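Local coordinates for protein HTH-type transcriptional activator AmpR (Pseudomonas aeruginosa PAO1, PDB 5MMH) that activates transcription of the ampC beta-lactamase gene by binding its promoter, its effector domain (described here) recognising muropeptide fragments of the cell wall, at residues L14-V19 / I41-S46; G25-R30 / R200-E205; V52-E57 / W183-Q188; G58-I63 / S194-F199; F79-T84 / L154-M159. All blocks are in the same frame, centred on the assembly; numbering follows the deposited sequence.

Contact 1: residues L14-V19 / I41-S46; sequences LTVGAV and IDLRLS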
# COMPACT_ATOMS: atom_id res chain seq x y z
N LEU A 14 -2.88 17.97 16.27
CA LEU A 14 -3.31 16.59 16.45
C LEU A 14 -2.67 15.72 15.38
O LEU A 14 -2.84 15.99 14.18
CB LEU A 14 -4.83 16.50 16.37
CG LEU A 14 -5.40 15.09 16.32
CD1 LEU A 14 -5.08 14.32 17.57
CD2 LEU A 14 -6.90 15.15 16.08
N THR A 15 -1.96 14.67 15.78
CA THR A 15 -1.29 13.79 14.84
C THR A 15 -1.88 12.39 14.93
O THR A 15 -1.81 11.73 15.98
CB THR A 15 0.22 13.78 15.10
OG1 THR A 15 0.48 13.27 16.41
CG2 THR A 15 0.76 15.19 15.04
N VAL A 16 -2.48 11.93 13.83
CA VAL A 16 -3.09 10.61 13.76
C VAL A 16 -2.43 9.82 12.64
O VAL A 16 -2.22 10.34 11.55
CB VAL A 16 -4.61 10.69 13.54
CG1 VAL A 16 -5.19 9.29 13.42
CG2 VAL A 16 -5.29 11.44 14.71
N GLY A 17 -2.08 8.57 12.93
CA GLY A 17 -1.64 7.60 11.94
C GLY A 17 -2.66 6.49 11.80
O GLY A 17 -3.24 6.03 12.79
N ALA A 18 -2.91 6.08 10.56
CA ALA A 18 -3.92 5.08 10.23
C ALA A 18 -3.33 4.11 9.20
O ALA A 18 -2.52 4.52 8.37
CB ALA A 18 -5.17 5.76 9.66
N VAL A 19 -3.74 2.84 9.25
CA VAL A 19 -3.32 1.92 8.20
C VAL A 19 -3.80 2.43 6.85
O VAL A 19 -4.88 3.02 6.74
CB VAL A 19 -3.84 0.49 8.46
CG1 VAL A 19 -3.13 -0.10 9.61
CG2 VAL A 19 -5.29 0.50 8.78
N ILE A 41 -8.74 22.54 14.78
CA ILE A 41 -7.79 21.46 14.98
C ILE A 41 -6.95 21.33 13.72
O ILE A 41 -7.48 21.21 12.61
CB ILE A 41 -8.50 20.14 15.30
CG1 ILE A 41 -9.26 20.23 16.63
CG2 ILE A 41 -7.46 18.99 15.29
CD1 ILE A 41 -9.96 18.96 17.02
N ASP A 42 -5.65 21.35 13.89
CA ASP A 42 -4.74 21.19 12.77
C ASP A 42 -4.29 19.73 12.79
O ASP A 42 -3.51 19.30 13.64
CB ASP A 42 -3.58 22.18 12.90
CG ASP A 42 -2.48 21.93 11.91
OD1 ASP A 42 -1.32 22.32 12.19
OD2 ASP A 42 -2.74 21.32 10.85
N LEU A 43 -4.87 18.94 11.89
CA LEU A 43 -4.68 17.50 11.85
C LEU A 43 -3.47 17.14 10.99
O LEU A 43 -3.34 17.64 9.87
CB LEU A 43 -5.93 16.80 11.30
CG LEU A 43 -5.98 15.30 11.14
CD1 LEU A 43 -5.90 14.65 12.49
CD2 LEU A 43 -7.28 14.98 10.46
N ARG A 44 -2.58 16.32 11.53
CA ARG A 44 -1.48 15.75 10.76
C ARG A 44 -1.74 14.26 10.59
O ARG A 44 -1.46 13.45 11.48
CB ARG A 44 -0.14 16.02 11.43
CG ARG A 44 0.53 17.34 11.01
CD ARG A 44 -0.10 18.46 11.76
NE ARG A 44 0.74 19.66 11.74
CZ ARG A 44 1.73 19.85 12.59
NH1 ARG A 44 2.03 18.86 13.43
NH2 ARG A 44 2.43 20.96 12.57
N LEU A 45 -2.24 13.90 9.42
CA LEU A 45 -2.54 12.52 9.09
C LEU A 45 -1.35 11.89 8.38
O LEU A 45 -0.78 12.50 7.47
CB LEU A 45 -3.78 12.46 8.21
CG LEU A 45 -4.36 11.08 7.90
CD1 LEU A 45 -4.66 10.35 9.21
CD2 LEU A 45 -5.60 11.29 7.07
N SER A 46 -0.96 10.69 8.80
CA SER A 46 -0.00 9.87 8.08
C SER A 46 -0.52 8.44 7.98
O SER A 46 -1.33 8.00 8.81
CB SER A 46 1.39 9.91 8.76
OG SER A 46 1.33 9.40 10.08

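Contact 2: residues G25-R30 / R200-E205; sequences GWLLPR and RGWLLE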
# COMPACT_ATOMS: atom_id res chain seq x y z
N GLY A 25 -9.63 3.88 1.87
CA GLY A 25 -10.95 3.28 1.69
C GLY A 25 -12.06 3.88 2.54
O GLY A 25 -13.24 3.70 2.20
N TRP A 26 -11.74 4.57 3.65
CA TRP A 26 -12.77 4.94 4.63
C TRP A 26 -12.59 6.31 5.29
O TRP A 26 -13.52 7.11 5.33
CB TRP A 26 -12.86 3.88 5.74
CG TRP A 26 -14.11 3.95 6.58
CD1 TRP A 26 -15.30 3.31 6.34
CD2 TRP A 26 -14.30 4.70 7.80
NE1 TRP A 26 -16.22 3.62 7.33
CE2 TRP A 26 -15.63 4.47 8.23
CE3 TRP A 26 -13.49 5.56 8.54
CZ2 TRP A 26 -16.15 5.05 9.38
CZ3 TRP A 26 -13.99 6.12 9.69
CH2 TRP A 26 -15.32 5.87 10.11
N LEU A 27 -11.41 6.59 5.83
CA LEU A 27 -11.25 7.82 6.59
C LEU A 27 -11.32 9.05 5.70
O LEU A 27 -12.00 10.04 6.03
CB LEU A 27 -9.93 7.80 7.35
CG LEU A 27 -9.71 8.96 8.31
CD1 LEU A 27 -10.77 8.95 9.44
CD2 LEU A 27 -8.30 8.89 8.88
N LEU A 28 -10.62 9.03 4.56
CA LEU A 28 -10.46 10.23 3.74
C LEU A 28 -11.78 10.66 3.12
O LEU A 28 -12.01 11.88 3.01
CB LEU A 28 -9.40 10.01 2.64
CG LEU A 28 -7.91 10.05 3.02
CD1 LEU A 28 -7.06 9.91 1.76
CD2 LEU A 28 -7.51 11.30 3.77
N PRO A 29 -12.65 9.74 2.68
CA PRO A 29 -14.01 10.15 2.26
C PRO A 29 -14.80 10.89 3.33
O PRO A 29 -15.73 11.62 2.98
CB PRO A 29 -14.69 8.83 1.90
CG PRO A 29 -13.57 7.94 1.46
CD PRO A 29 -12.38 8.33 2.30
N ARG A 30 -14.48 10.71 4.61
CA ARG A 30 -15.24 11.34 5.69
C ARG A 30 -14.51 12.50 6.34
O ARG A 30 -15.13 13.24 7.11
CB ARG A 30 -15.61 10.31 6.76
CG ARG A 30 -16.49 9.20 6.22
CD ARG A 30 -16.54 7.99 7.14
NE ARG A 30 -17.53 7.02 6.65
CZ ARG A 30 -17.33 6.24 5.58
NH1 ARG A 30 -16.19 6.32 4.89
NH2 ARG A 30 -18.27 5.39 5.20
N ARG A 200 -11.71 11.81 18.77
CA ARG A 200 -12.29 10.54 19.19
C ARG A 200 -13.82 10.57 19.14
O ARG A 200 -14.46 9.62 18.65
CB ARG A 200 -11.78 10.22 20.60
CG ARG A 200 -12.40 9.06 21.33
CD ARG A 200 -12.10 9.24 22.83
NE ARG A 200 -13.00 8.45 23.66
CZ ARG A 200 -12.62 7.63 24.63
NH1 ARG A 200 -13.53 6.95 25.33
NH2 ARG A 200 -11.33 7.49 24.92
N GLY A 201 -14.43 11.66 19.59
CA GLY A 201 -15.89 11.73 19.56
C GLY A 201 -16.43 11.66 18.15
O GLY A 201 -17.34 10.87 17.85
N TRP A 202 -15.87 12.47 17.25
CA TRP A 202 -16.28 12.43 15.85
C TRP A 202 -16.03 11.07 15.22
O TRP A 202 -16.86 10.57 14.45
CB TRP A 202 -15.56 13.53 15.07
CG TRP A 202 -15.78 13.43 13.61
CD1 TRP A 202 -16.79 14.01 12.90
CD2 TRP A 202 -14.98 12.73 12.67
NE1 TRP A 202 -16.68 13.68 11.59
CE2 TRP A 202 -15.57 12.89 11.41
CE3 TRP A 202 -13.82 11.95 12.78
CZ2 TRP A 202 -15.04 12.34 10.25
CZ3 TRP A 202 -13.29 11.39 11.63
CH2 TRP A 202 -13.89 11.60 10.38
N LEU A 203 -14.89 10.44 15.53
CA LEU A 203 -14.58 9.17 14.88
C LEU A 203 -15.51 8.06 15.36
O LEU A 203 -15.88 7.18 14.57
CB LEU A 203 -13.13 8.79 15.12
CG LEU A 203 -12.65 7.46 14.53
CD1 LEU A 203 -12.61 7.51 13.01
CD2 LEU A 203 -11.29 7.13 15.12
N LEU A 204 -15.87 8.08 16.65
CA LEU A 204 -16.80 7.07 17.18
C LEU A 204 -18.19 7.23 16.57
O LEU A 204 -18.85 6.23 16.28
CB LEU A 204 -16.87 7.17 18.70
CG LEU A 204 -15.60 6.64 19.38
CD1 LEU A 204 -15.67 6.82 20.90
CD2 LEU A 204 -15.38 5.18 19.03
N GLU A 205 -18.67 8.46 16.42
CA GLU A 205 -19.93 8.69 15.72
C GLU A 205 -19.90 8.09 14.32
O GLU A 205 -20.79 7.32 13.94
CB GLU A 205 -20.21 10.18 15.65
CG GLU A 205 -21.53 10.54 15.01
CD GLU A 205 -21.78 12.04 15.06
OE1 GLU A 205 -21.84 12.68 13.99
OE2 GLU A 205 -21.88 12.57 16.19

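Contact 3: residues V52-E57 / W183-Q188; sequences VDIAAE and WLTRLQ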
# COMPACT_ATOMS: atom_id res chain seq x y z
N VAL A 52 2.66 -0.10 13.00
CA VAL A 52 2.93 1.27 13.42
C VAL A 52 3.52 1.31 14.83
O VAL A 52 3.12 0.55 15.72
CB VAL A 52 1.64 2.09 13.32
CG1 VAL A 52 0.52 1.44 14.17
CG2 VAL A 52 1.87 3.51 13.73
N ASP A 53 4.48 2.20 15.02
CA ASP A 53 5.15 2.42 16.31
C ASP A 53 4.78 3.83 16.74
O ASP A 53 5.35 4.80 16.23
CB ASP A 53 6.66 2.25 16.15
CG ASP A 53 7.41 2.19 17.48
OD1 ASP A 53 7.07 2.96 18.41
OD2 ASP A 53 8.36 1.37 17.59
N ILE A 54 3.83 3.95 17.68
CA ILE A 54 3.27 5.27 18.00
C ILE A 54 4.37 6.24 18.39
O ILE A 54 4.45 7.36 17.88
CB ILE A 54 2.21 5.16 19.12
CG1 ILE A 54 0.93 4.50 18.62
CG2 ILE A 54 1.94 6.55 19.73
CD1 ILE A 54 -0.21 4.59 19.63
N ALA A 55 5.22 5.82 19.33
CA ALA A 55 6.23 6.73 19.88
C ALA A 55 7.24 7.16 18.82
O ALA A 55 7.59 8.34 18.73
CB ALA A 55 6.92 6.06 21.07
N ALA A 56 7.72 6.22 17.99
CA ALA A 56 8.73 6.55 16.97
C ALA A 56 8.21 7.54 15.93
O ALA A 56 8.98 8.37 15.42
CB ALA A 56 9.22 5.28 16.27
N GLU A 57 6.92 7.47 15.60
CA GLU A 57 6.36 8.36 14.60
C GLU A 57 5.76 9.62 15.19
O GLU A 57 5.33 10.50 14.44
CB GLU A 57 5.32 7.60 13.77
CG GLU A 57 5.76 6.17 13.47
CD GLU A 57 5.14 5.61 12.21
OE1 GLU A 57 3.94 5.26 12.28
OE2 GLU A 57 5.81 5.50 11.15
N TRP A 183 -9.34 -0.46 15.18
CA TRP A 183 -9.25 0.05 16.54
C TRP A 183 -8.63 1.44 16.54
O TRP A 183 -7.68 1.69 15.79
CB TRP A 183 -8.39 -0.87 17.43
CG TRP A 183 -8.90 -2.28 17.52
CD1 TRP A 183 -8.74 -3.28 16.59
CD2 TRP A 183 -9.65 -2.85 18.60
NE1 TRP A 183 -9.35 -4.43 17.03
CE2 TRP A 183 -9.92 -4.19 18.25
CE3 TRP A 183 -10.12 -2.35 19.82
CZ2 TRP A 183 -10.64 -5.05 19.10
CZ3 TRP A 183 -10.83 -3.19 20.64
CH2 TRP A 183 -11.09 -4.53 20.28
N LEU A 184 -9.14 2.32 17.39
CA LEU A 184 -8.42 3.56 17.69
C LEU A 184 -7.55 3.31 18.93
O LEU A 184 -8.07 3.06 20.02
CB LEU A 184 -9.39 4.71 17.92
CG LEU A 184 -8.74 6.01 18.35
CD1 LEU A 184 -7.98 6.67 17.17
CD2 LEU A 184 -9.80 6.94 18.87
N THR A 185 -6.23 3.35 18.75
CA THR A 185 -5.30 3.01 19.82
C THR A 185 -4.50 4.24 20.23
O THR A 185 -4.37 5.21 19.48
CB THR A 185 -4.35 1.87 19.42
OG1 THR A 185 -3.23 2.39 18.69
CG2 THR A 185 -5.07 0.85 18.58
N ARG A 186 -3.95 4.17 21.44
CA ARG A 186 -3.16 5.25 22.03
C ARG A 186 -2.23 4.62 23.06
O ARG A 186 -2.52 3.54 23.59
CB ARG A 186 -4.08 6.32 22.65
CG ARG A 186 -3.58 6.93 23.93
CD ARG A 186 -4.59 7.91 24.52
NE ARG A 186 -5.53 7.22 25.38
CZ ARG A 186 -5.29 6.91 26.64
NH1 ARG A 186 -4.13 7.22 27.20
NH2 ARG A 186 -6.21 6.27 27.35
N LEU A 187 -1.10 5.27 23.31
CA LEU A 187 -0.17 4.78 24.33
C LEU A 187 -0.75 5.02 25.72
O LEU A 187 -1.26 6.11 26.00
CB LEU A 187 1.19 5.47 24.19
CG LEU A 187 2.15 4.84 23.18
CD1 LEU A 187 3.50 5.56 23.18
CD2 LEU A 187 2.32 3.37 23.48
N GLN A 188 -0.65 4.01 26.59
CA GLN A 188 -1.06 4.15 28.00
C GLN A 188 -0.29 5.28 28.69
O GLN A 188 -0.83 5.92 29.61
CB GLN A 188 -0.84 2.84 28.77
CG GLN A 188 -2.09 1.96 28.97
CD GLN A 188 -1.80 0.46 28.84
OE1 GLN A 188 -0.65 0.02 28.77
NE2 GLN A 188 -2.87 -0.33 28.81

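Contact 4: residues G58-I63 / S194-F199; sequences GLDYAI and SAMLAF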
# COMPACT_ATOMS: atom_id res chain seq x y z
N GLY A 58 5.74 9.76 16.52
CA GLY A 58 5.15 10.93 17.13
C GLY A 58 3.64 11.04 17.02
O GLY A 58 3.11 12.15 16.90
N LEU A 59 2.92 9.93 17.06
CA LEU A 59 1.47 9.94 16.91
C LEU A 59 0.78 10.19 18.25
O LEU A 59 1.24 9.71 19.28
CB LEU A 59 0.98 8.60 16.34
CG LEU A 59 1.64 8.15 15.04
CD1 LEU A 59 1.03 6.86 14.54
CD2 LEU A 59 1.46 9.22 14.02
N ASP A 60 -0.33 10.94 18.22
CA ASP A 60 -1.23 10.92 19.36
C ASP A 60 -2.09 9.65 19.34
O ASP A 60 -2.18 8.94 20.34
CB ASP A 60 -2.10 12.19 19.39
CG ASP A 60 -1.25 13.48 19.45
OD1 ASP A 60 -0.32 13.54 20.26
OD2 ASP A 60 -1.49 14.42 18.65
N TYR A 61 -2.72 9.34 18.19
CA TYR A 61 -3.46 8.10 17.99
C TYR A 61 -2.94 7.31 16.78
O TYR A 61 -2.48 7.89 15.79
CB TYR A 61 -4.93 8.35 17.74
CG TYR A 61 -5.81 8.80 18.91
CD1 TYR A 61 -6.03 7.98 20.02
CD2 TYR A 61 -6.48 10.00 18.84
CE1 TYR A 61 -6.88 8.40 21.07
CE2 TYR A 61 -7.34 10.42 19.87
CZ TYR A 61 -7.53 9.62 20.98
OH TYR A 61 -8.36 10.06 21.97
N ALA A 62 -3.12 5.99 16.83
CA ALA A 62 -2.92 5.13 15.68
C ALA A 62 -4.15 4.24 15.48
O ALA A 62 -4.60 3.59 16.42
CB ALA A 62 -1.68 4.24 15.84
N ILE A 63 -4.68 4.21 14.26
CA ILE A 63 -5.79 3.33 13.90
C ILE A 63 -5.22 2.11 13.20
O ILE A 63 -4.50 2.24 12.20
CB ILE A 63 -6.81 4.04 13.00
CG1 ILE A 63 -7.47 5.22 13.74
CG2 ILE A 63 -7.85 3.03 12.46
CD1 ILE A 63 -8.34 6.09 12.82
N SER A 194 -7.18 17.76 24.45
CA SER A 194 -8.54 18.16 24.11
C SER A 194 -8.84 17.94 22.62
O SER A 194 -9.95 17.51 22.27
CB SER A 194 -8.76 19.61 24.52
OG SER A 194 -9.78 20.20 23.74
N ALA A 195 -7.86 18.19 21.74
CA ALA A 195 -8.09 17.88 20.32
C ALA A 195 -8.25 16.38 20.11
O ALA A 195 -9.10 15.96 19.32
CB ALA A 195 -6.95 18.42 19.45
N MET A 196 -7.46 15.57 20.82
CA MET A 196 -7.66 14.13 20.80
C MET A 196 -9.09 13.75 21.18
O MET A 196 -9.73 12.94 20.51
CB MET A 196 -6.66 13.44 21.73
CG MET A 196 -5.25 13.34 21.20
SD MET A 196 -4.07 12.93 22.51
CE MET A 196 -4.49 11.23 22.82
N LEU A 197 -9.60 14.33 22.28
CA LEU A 197 -10.96 13.99 22.71
C LEU A 197 -11.97 14.37 21.64
O LEU A 197 -12.87 13.60 21.33
CB LEU A 197 -11.29 14.65 24.05
CG LEU A 197 -10.51 13.99 25.20
CD1 LEU A 197 -10.63 14.74 26.53
CD2 LEU A 197 -10.94 12.55 25.36
N ALA A 198 -11.80 15.55 21.04
CA ALA A 198 -12.70 15.96 19.97
C ALA A 198 -12.64 14.98 18.81
O ALA A 198 -13.68 14.53 18.31
CB ALA A 198 -12.35 17.37 19.50
N PHE A 199 -11.42 14.60 18.38
CA PHE A 199 -11.31 13.67 17.25
C PHE A 199 -11.95 12.34 17.57
O PHE A 199 -12.66 11.77 16.74
CB PHE A 199 -9.84 13.47 16.87
CG PHE A 199 -9.62 12.44 15.81
CD1 PHE A 199 -9.86 12.73 14.48
CD2 PHE A 199 -9.15 11.18 16.13
CE1 PHE A 199 -9.65 11.77 13.50
CE2 PHE A 199 -8.95 10.23 15.16
CZ PHE A 199 -9.21 10.52 13.84

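Contact 5: residues F79-T84 / L154-M159; sequences FEAPLT and LAPAAM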
# COMPACT_ATOMS: atom_id res chain seq x y z
N PHE A 79 -15.12 -0.86 14.39
CA PHE A 79 -16.05 -1.77 13.74
C PHE A 79 -15.28 -2.97 13.19
O PHE A 79 -14.08 -2.88 12.93
CB PHE A 79 -16.86 -1.07 12.62
CG PHE A 79 -16.01 -0.29 11.60
CD1 PHE A 79 -15.46 -0.93 10.50
CD2 PHE A 79 -15.82 1.08 11.71
CE1 PHE A 79 -14.70 -0.22 9.55
CE2 PHE A 79 -15.07 1.80 10.77
CZ PHE A 79 -14.50 1.15 9.69
N GLU A 80 -15.99 -4.10 13.04
CA GLU A 80 -15.45 -5.31 12.43
C GLU A 80 -15.13 -5.10 10.95
O GLU A 80 -15.78 -4.33 10.25
CB GLU A 80 -16.46 -6.47 12.51
CG GLU A 80 -16.69 -7.12 13.85
CD GLU A 80 -17.79 -8.20 13.81
OE1 GLU A 80 -17.55 -9.27 13.21
OE2 GLU A 80 -18.90 -7.97 14.35
N ALA A 81 -14.13 -5.83 10.47
CA ALA A 81 -13.83 -5.86 9.03
C ALA A 81 -13.73 -7.31 8.61
O ALA A 81 -12.63 -7.87 8.53
CB ALA A 81 -12.56 -5.08 8.70
N PRO A 82 -14.86 -7.96 8.33
CA PRO A 82 -14.81 -9.36 7.89
C PRO A 82 -14.12 -9.45 6.55
O PRO A 82 -14.20 -8.54 5.71
CB PRO A 82 -16.29 -9.76 7.78
CG PRO A 82 -17.05 -8.67 8.45
CD PRO A 82 -16.24 -7.44 8.30
N LEU A 83 -13.45 -10.57 6.34
CA LEU A 83 -12.66 -10.82 5.15
C LEU A 83 -13.47 -11.64 4.15
O LEU A 83 -14.17 -12.59 4.53
CB LEU A 83 -11.38 -11.57 5.50
CG LEU A 83 -10.39 -10.87 6.43
CD1 LEU A 83 -9.11 -11.67 6.56
CD2 LEU A 83 -10.09 -9.48 5.90
N THR A 84 -13.37 -11.28 2.87
CA THR A 84 -14.00 -12.05 1.81
C THR A 84 -13.06 -12.16 0.61
O THR A 84 -12.08 -11.42 0.50
CB THR A 84 -15.34 -11.43 1.39
OG1 THR A 84 -16.17 -12.45 0.83
CG2 THR A 84 -15.14 -10.30 0.37
N LEU A 154 -7.99 -11.89 -0.47
CA LEU A 154 -8.79 -12.09 0.73
C LEU A 154 -8.57 -10.87 1.61
O LEU A 154 -7.49 -10.69 2.18
CB LEU A 154 -8.41 -13.38 1.45
CG LEU A 154 -9.05 -13.67 2.81
CD1 LEU A 154 -10.57 -13.79 2.69
CD2 LEU A 154 -8.44 -14.93 3.41
N ALA A 155 -9.59 -10.02 1.71
CA ALA A 155 -9.43 -8.67 2.23
C ALA A 155 -10.78 -8.19 2.73
O ALA A 155 -11.81 -8.84 2.47
CB ALA A 155 -8.87 -7.74 1.14
N PRO A 156 -10.83 -7.06 3.45
CA PRO A 156 -12.12 -6.53 3.92
C PRO A 156 -12.88 -5.85 2.80
O PRO A 156 -12.42 -4.85 2.23
CB PRO A 156 -11.71 -5.52 5.01
CG PRO A 156 -10.29 -5.85 5.36
CD PRO A 156 -9.69 -6.37 4.09
N ALA A 157 -14.07 -6.38 2.47
CA ALA A 157 -14.90 -5.80 1.42
C ALA A 157 -15.23 -4.34 1.71
O ALA A 157 -15.27 -3.51 0.80
CB ALA A 157 -16.20 -6.58 1.25
N ALA A 158 -15.46 -4.03 2.99
CA ALA A 158 -15.89 -2.69 3.38
C ALA A 158 -14.81 -1.64 3.18
O ALA A 158 -15.09 -0.45 3.32
CB ALA A 158 -16.34 -2.71 4.84
N MET A 159 -13.59 -2.05 2.85
CA MET A 159 -12.55 -1.09 2.52
C MET A 159 -12.38 -0.88 1.02
O MET A 159 -11.63 0.01 0.61
CB MET A 159 -11.23 -1.54 3.16
CG MET A 159 -11.31 -1.60 4.70
SD MET A 159 -11.33 0.05 5.44
CE MET A 159 -12.94 0.11 6.22
O HOH W 1 -15.21 -5.76 5.19
O HOH W 2 -15.33 -8.77 3.32

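Contact 1: residues L14-V19 / I41-S46
Leu14 and Leu43 lie side by side and point the same way, on the sheet face that also carries Val16 and Leu45. Both keep CG anti to the backbone N (chi1 171° in Leu14, 180° in Leu43), which sets Leu14 CD2 3.8 Å from Leu43 CD1. The same Leu43 CD1 is crossed obliquely by Val16 CG2 at 4.0 Å, and Ile41, just ahead of its strand, lays CG2 3.8 Å from Leu14 CB. Leu45 brings CD1 to 3.4 Å from Val16 O. On the other face Thr15 CG2 touches Arg44 CB at 3.8 Å and borders the edge of the guanidinium, while Thr15 OG1 is hydrogen-bonded to Gly58 O. Five backbone hydrogen bonds hold this parallel pairing; the shortest, Arg44 N to Leu14 O at 2.7 Å, runs nearly along the C=O axis. Helix 194-215 covers Leu14 and Val16, helix 20-37 covers Leu43 and Leu45, and a strand of the second subunit extends the sheet beside Leu45 and Ser46. Two adjacent parallel strands joined through helix 20-37 form a beta-alpha-beta crossover, a basic unit of the LysR substrate-binding domain.

Contact 2: residues G25-R30 / R200-E205
Trp26, Leu27, Trp202 and Leu203 all hold CG anti to the backbone N, with chi1 of -164° in Trp26, and this shared setting carries their tips into the gap between two helices whose local axes stay 12.3 Å apart. The separation is bridged by large side chains. Trp202 presents the rim of its benzo ring: CZ3 meets Leu27 CD1 at 4.1 Å, and CZ2 lies 3.3 Å from Arg30 O, a carbonyl placed near the indole plane. Leu203 CD1 comes to the edge of the other indole, 3.9 Å from Trp26 CZ3, and also approaches Leu27 CD1.

Arg30 leaves its backbone with CG anti to the carbonyl carbon, then runs extended to NE and folds over Trp26. Its CD stands above one face of the indole, toward the rim, and its guanidinium is laid with Trp26 NE1 over its centre, 3.3 Å above the plane. NH1 donates to Trp26 O at 2.8 Å, on a carbonyl lone pair, although the N-H is bent (142°); this bond and the indole probably limit the guanidinium's rotation, and Glu210 adds a long, weak ion pair to Arg30 NH2 and a weak hydrogen bond to Trp26 NE1. Trp202 NE1 is satisfied by Asp33, while Phe79 and Phe22 pack against the Trp26 ring. The helices run steeply across each other, at 114° between their N-to-C directions. Their meeting forms an aromatic and aliphatic core in the helical layer over one face of the central sheet, part of the alpha/beta fold of the LysR substrate-binding domain.

Contact 3: residues V52-E57 / W183-Q188
The hydroxyl OG1 of Thr185 is gripped by one hydrogen bond, to Ala62 O on the neighbouring strand 61-66, a carbonyl that also takes the backbone N-H of Thr185. With OG1 in the crowded position between the backbone N and the carbonyl carbon (chi1 84°), the polar tip is tied to the sheet, and its flank is met by Ile54 CD1, 3.9 Å from OG1.

Ile54 carries the contact. CG1 stands anti to the carbonyl carbon and chi2 is anti as well (-171°), so CD1 is thrust onto the strand, reaching Leu187 N at 3.8 Å and Arg186 CA at 3.9 Å. The other branch serves Leu187: CG2 lies 3.9 Å from Leu187 CG and the same distance from CD1 of that residue, as the two side chains slide past each other in opposite directions. Leu187 CD1 continues to Ala55 CB, 4.0 Å away. Ile54 thus straddles the strand end, one methyl on the backbone and the other on the leucine.

The short helix is held by its own means. Asp53 is its N-cap, with OD1 accepting a weak, long bond from Ala56 N at 3.4 Å. On the opposite side of strand 181-187, Arg186 is turned from the helix and pairs with Glu192. The contact is therefore made by methyl groups against a leucine methine and methyl, the strand backbone and the threonine hydroxyl, while the polar groups find their partners within their own segment or elsewhere in the chain: between these two segments, at the protein surface, the attachment is apolar.

Contact 4: residues G58-I63 / S194-F199
A Met-aromatic contact fastens the start of helix 194-215 to strand 61-66 in the LysR substrate-binding domain. Met196 sends CG anti to the carbonyl carbon and runs on extended through chi2, then bends at chi3 (72°), so that its methyl CE turns over one face of the Tyr61 ring. The CE lies 4.1 Å from the ring centroid, close to the normal but displaced toward the rim, a CH-pi contact; SD stays oblique at 5.2 Å from that centroid. Met196 CB comes within 3.6 Å of Tyr61 CE2, on the same side of the ring as CE, whereas Met196 O lies in the ring plane at the edge, 3.5 Å from that CE2. Tyr61 is therefore met over one face by the side chain of Met196 and at its rim by the carbonyl oxygen of the same residue. Phe199, one turn further along the helix, slides past the tyrosine in the opposite direction and touches CD2 to CD2 at 4.0 Å.

Asp60 offers its CB to Met196 SD at 3.8 Å while its carboxylate looks elsewhere: OD1 forms a salt bridge with Arg190 and OD2 accepts from Thr15 N, which would favour the charged form. Around the contact, Leu14 and Val16 of strand 13-19 pack on Phe199, edge-to-face with Phe34 of helix 20-37, while on the other flank Leu184 and Arg186 of strand 181-187 lie against Tyr61.

Contact 5: residues F79-T84 / L154-M159
Leu83 stands where strand 73-86 meets strand 153-156, the outermost antiparallel pair of the mixed sheet in the LysR substrate-binding (effector) domain, and its side chain can be followed outward. CB touches Leu154 CD1 at 3.7 Å. From there CG leaves anti to the carbonyl carbon (chi1 -62°), and the branch CD2 bends over the peptide ahead of the proline, 3.5 Å from Pro156 N and 3.6 Å from Pro156 CD. The leucine thereby spans from Leu154 to the proline ring, whose CB is met in turn by Ala81 CB. Leu154 itself is also touched by Trp115 and Trp118 of helix 114-121.

Thr84 with Ala155 makes the hydrogen-bonded pair: Thr84 N gives a nearly straight bond (171°) of 2.9 Å to Ala155 O, and Ala155 N returns one to Thr84 O. Where the next such pair would fall, Pro82 has no N-H to give, and Ala157 N stays 3.9 Å from Pro82 O; waters fill in. Pro82 O accepts from two of them, the nearer at 2.7 Å; that one accepts from Ala157 N, the other from Ala158 N, so the carbonyl is tied to the 3-10 turn following the strand. Thr84 OG1 is satisfied by Thr175 O.

At the other end of the contact Phe79, with CG in the crowded position between the backbone N and the carbonyl carbon, reaches tip to tip for Met159. The methionine, bent at chi2 and chi3, places CE in the plane of the phenyl ring at its edge, 3.8 Å from Phe79 CE1.

In the fold
Contacts 1, 3, 4 and 5 all reach the same mixed six-stranded sheet, while contact 2 joins two helices packed on it. Contacts 1 and 4, about 7 Å apart between centres, lie on the neighbouring strands 13-19 and 61-66; contact 3 adds strand 181-187. Along the chain contact 1 closes before contacts 3, 4 and 5 open, contacts 3 and 4 alternate their segments, and contact 5 falls within the spans of contacts 2, 3 and 4. Contacts 2 and 4 both use helix 194-215, so the C-terminal helix closes over elements laid down early. Contact 5, about 24 Å from contact 4 between centres, touches contact 2 through Trp26. Contacts 1 and 2 also meet the second subunit, linking this core to the homodimer.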